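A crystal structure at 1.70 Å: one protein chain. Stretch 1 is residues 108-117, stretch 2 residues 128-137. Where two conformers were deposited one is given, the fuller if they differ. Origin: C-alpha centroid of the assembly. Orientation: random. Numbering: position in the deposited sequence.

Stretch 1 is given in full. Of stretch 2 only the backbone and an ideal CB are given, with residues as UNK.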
# COMPACT_ATOMS: atom_id res chain seq x y z
N ASN A 108 -1.92 13.99 -9.39
CA ASN A 108 -1.21 15.17 -8.86
C ASN A 108 0.13 14.89 -8.20
O ASN A 108 0.84 15.83 -7.85
CB ASN A 108 -2.11 15.95 -7.92
CG ASN A 108 -3.34 16.48 -8.61
OD1 ASN A 108 -3.35 16.66 -9.81
ND2 ASN A 108 -4.39 16.71 -7.84
N LEU A 109 0.50 13.61 -8.02
CA LEU A 109 1.77 13.27 -7.41
C LEU A 109 2.92 13.40 -8.38
O LEU A 109 2.81 13.06 -9.58
CB LEU A 109 1.75 11.80 -6.86
CG LEU A 109 0.89 11.52 -5.68
CD1 LEU A 109 1.01 10.04 -5.32
CD2 LEU A 109 1.17 12.39 -4.47
N ILE A 110 4.04 13.89 -7.87
CA ILE A 110 5.30 13.84 -8.59
C ILE A 110 5.77 12.40 -8.54
O ILE A 110 5.76 11.78 -7.49
CB ILE A 110 6.34 14.73 -7.90
CG1 ILE A 110 5.87 16.19 -7.93
CG2 ILE A 110 7.69 14.57 -8.55
CD1 ILE A 110 6.65 17.10 -7.08
N ILE A 111 6.20 11.88 -9.68
CA ILE A 111 6.66 10.51 -9.80
C ILE A 111 8.19 10.47 -9.96
O ILE A 111 8.75 10.97 -10.94
CB ILE A 111 6.04 9.81 -11.01
CG1 ILE A 111 4.50 9.86 -10.96
CG2 ILE A 111 6.58 8.36 -11.13
CD1 ILE A 111 3.82 9.24 -9.82
N GLY A 112 8.85 9.84 -9.01
CA GLY A 112 10.24 9.51 -9.15
C GLY A 112 10.33 8.06 -9.56
O GLY A 112 9.58 7.23 -9.04
N ALA A 113 11.27 7.75 -10.44
CA ALA A 113 11.53 6.38 -10.87
C ALA A 113 12.92 5.92 -10.47
O ALA A 113 13.92 6.58 -10.81
CB ALA A 113 11.35 6.30 -12.38
N SER A 114 13.01 4.75 -9.82
CA SER A 114 14.28 4.14 -9.44
C SER A 114 14.76 3.34 -10.64
O SER A 114 14.05 2.43 -11.10
CB SER A 114 14.13 3.22 -8.23
OG SER A 114 13.79 3.93 -7.04
N VAL A 115 15.91 3.70 -11.16
CA VAL A 115 16.41 3.11 -12.43
C VAL A 115 17.85 2.65 -12.23
O VAL A 115 18.63 3.30 -11.55
CB VAL A 115 16.30 4.06 -13.61
CG1 VAL A 115 14.82 4.47 -13.82
CG2 VAL A 115 17.20 5.28 -13.44
N TYR A 116 18.19 1.53 -12.87
CA TYR A 116 19.48 0.86 -12.64
C TYR A 116 20.24 0.56 -13.95
O TYR A 116 21.21 -0.28 -13.97
CB TYR A 116 19.24 -0.43 -11.88
CG TYR A 116 18.53 -0.25 -10.53
CD1 TYR A 116 19.26 -0.12 -9.35
CD2 TYR A 116 17.14 -0.19 -10.46
CE1 TYR A 116 18.64 0.05 -8.15
CE2 TYR A 116 16.50 -0.03 -9.23
CZ TYR A 116 17.27 0.10 -8.08
OH TYR A 116 16.68 0.27 -6.83
N SER A 117 19.83 1.26 -15.01
CA SER A 117 20.42 1.12 -16.37
C SER A 117 19.95 2.24 -17.23
O SER A 117 18.89 2.84 -16.97
CB SER A 117 20.00 -0.22 -17.00
OG SER A 117 18.63 -0.24 -17.35
N UNK A 128 6.68 8.87 -18.37
CA UNK A 128 6.31 10.15 -17.75
C UNK A 128 6.80 10.40 -16.33
O UNK A 128 6.23 11.23 -15.61
CB UNK A 128 4.78 10.26 -17.75
N UNK A 129 7.87 9.72 -15.90
CA UNK A 129 8.50 10.01 -14.63
C UNK A 129 8.87 11.48 -14.61
O UNK A 129 9.28 12.05 -15.63
CB UNK A 129 9.73 9.12 -14.40
N UNK A 130 8.74 12.10 -13.43
CA UNK A 130 9.17 13.48 -13.25
C UNK A 130 10.64 13.64 -12.92
O UNK A 130 11.25 14.64 -13.27
CB UNK A 130 8.34 14.13 -12.14
N UNK A 131 11.21 12.66 -12.22
CA UNK A 131 12.65 12.61 -12.00
C UNK A 131 13.07 11.17 -11.87
O UNK A 131 12.24 10.27 -11.74
CB UNK A 131 13.06 13.41 -10.76
N UNK A 132 14.38 10.98 -11.94
CA UNK A 132 14.98 9.66 -11.82
C UNK A 132 15.83 9.60 -10.58
O UNK A 132 16.58 10.54 -10.27
CB UNK A 132 15.81 9.32 -13.06
N UNK A 133 15.74 8.46 -9.89
CA UNK A 133 16.74 8.05 -8.91
C UNK A 133 17.65 7.04 -9.61
O UNK A 133 17.28 5.89 -9.72
CB UNK A 133 16.10 7.46 -7.65
N UNK A 134 18.83 7.49 -10.04
CA UNK A 134 19.76 6.63 -10.84
C UNK A 134 20.83 6.08 -9.95
O UNK A 134 21.57 6.82 -9.30
CB UNK A 134 20.40 7.41 -11.99
N UNK A 135 20.91 4.74 -9.84
CA UNK A 135 21.91 4.12 -9.02
C UNK A 135 21.98 2.61 -9.28
O UNK A 135 21.38 2.14 -10.21
CB UNK A 135 21.62 4.40 -7.54
N UNK A 136 22.67 1.86 -8.45
CA UNK A 136 23.48 2.35 -7.35
C UNK A 136 24.80 2.85 -7.91
O UNK A 136 25.46 2.17 -8.69
CB UNK A 136 23.70 1.26 -6.30
N UNK A 137 25.20 4.07 -7.54
CA UNK A 137 26.48 4.58 -8.08
C UNK A 137 27.65 3.67 -7.61
O UNK A 137 28.51 3.24 -8.43
CB UNK A 137 26.71 6.02 -7.63

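Position 128 has a positive phi, which by itself favours glycine, and stretch 1 offers an ideal CB nothing within 5.5 Å. The residue is Gly128, in a Schellman motif just after a helix.

At position 129 the CB points sideways, 3.8 Å from Ala113 CB. A small apolar side chain would suit this spot. It is Ala129, whose CB packs on that methyl.

Position 130 points its CB toward stretch 1, 3.7 Å from Ile110 CG2. The backbone N of Ile111 is near and has no backbone acceptor in stretch 2. A short side chain ending in an acceptor would suit: Asp, Asn, perhaps Ser or Thr. It is Asp130. Ile111 N donates to Asp130 OD1 at 2.8 Å, nearly straight at 174°. Asp130 N in turn donates to Ile111 O at 2.7 Å, so side chain and backbone hold the same residue. Water 1 donates to Asp130 OD1 at 2.9 Å and to Leu109 O at 2.6 Å.

Position 131 begins the parallel pairing, opposite Gly112. Gly112 leaves room on this face, with Ile110 beside it. A broad, flat side chain could fill the space; Phe, Tyr or Trp would all be reasonable. It is Tyr131, with chi1 at 71° (p). Gly112 CA sits over the ring face, 3.5 Å from the centroid, a CH-pi contact. An ideal CB on Gly112 would come 2.2 Å from Tyr131 CZ, a clash. Ile110 CG2 meets the ring edge, 4.0 Å from Tyr131 CD1.

Position 132 points to the face that carries Ala113 and Val115. An ideal CB is 4.3 Å from Val115 CG2. Leu, Ile, Val or Met would suit. It is Leu132; its CD2 lies 4.1 Å from Ala113 CB and 4.2 Å from Val115 CG1.

Position 133 pairs with Ser114, and its CB direction follows Ser114's face. An ideal CB meets no clash with stretch 1, so several small residues look possible. It is Gly133. Its N donates to Ala113 O at 2.8 Å, and its O accepts from Val115 N at 3.0 Å.

Position 134 returns to the Val115 face. Small or medium apolar residues fit. It is Ala134, with CB 4.1 Å from Val115 CG2.

Position 135 has phi and psi both at -168°, an extended backbone that glycine adopts easily. It is Gly135. Its N donates to Val115 O at 3.2 Å, and its O lies 3.2 Å from Tyr116 CD1.

At 136, after a cis peptide bond, and at 137, an ideal CB meets nothing of stretch 1 within 5.5 Å, so many side chains are possible, polar or apolar. They are Ser136 and Val137.

Stretch 2 (128-137) GADYLGAGSV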
# COMPACT_ATOMS: atom_id res chain seq x y z
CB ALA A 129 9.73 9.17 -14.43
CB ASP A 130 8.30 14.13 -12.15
CG ASP A 130 6.86 14.21 -12.57
OD1 ASP A 130 6.00 13.56 -11.96
OD2 ASP A 130 6.58 14.93 -13.56
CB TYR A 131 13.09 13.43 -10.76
CG TYR A 131 12.69 12.82 -9.44
CD1 TYR A 131 11.40 13.04 -8.89
CD2 TYR A 131 13.55 11.99 -8.74
CE1 TYR A 131 11.02 12.46 -7.67
CE2 TYR A 131 13.17 11.40 -7.53
CZ TYR A 131 11.90 11.62 -7.01
OH TYR A 131 11.56 10.99 -5.83
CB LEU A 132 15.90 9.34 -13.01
CG LEU A 132 15.26 9.42 -14.38
CD1 LEU A 132 16.28 9.00 -15.44
CD2 LEU A 132 14.05 8.53 -14.45
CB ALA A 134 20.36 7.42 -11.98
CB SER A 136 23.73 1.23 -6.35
OG SER A 136 24.30 1.75 -5.17
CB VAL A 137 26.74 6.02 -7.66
CG1 VAL A 137 28.03 6.54 -8.28
CG2 VAL A 137 25.58 6.91 -8.09
O HOH W 1 3.32 14.50 -11.72
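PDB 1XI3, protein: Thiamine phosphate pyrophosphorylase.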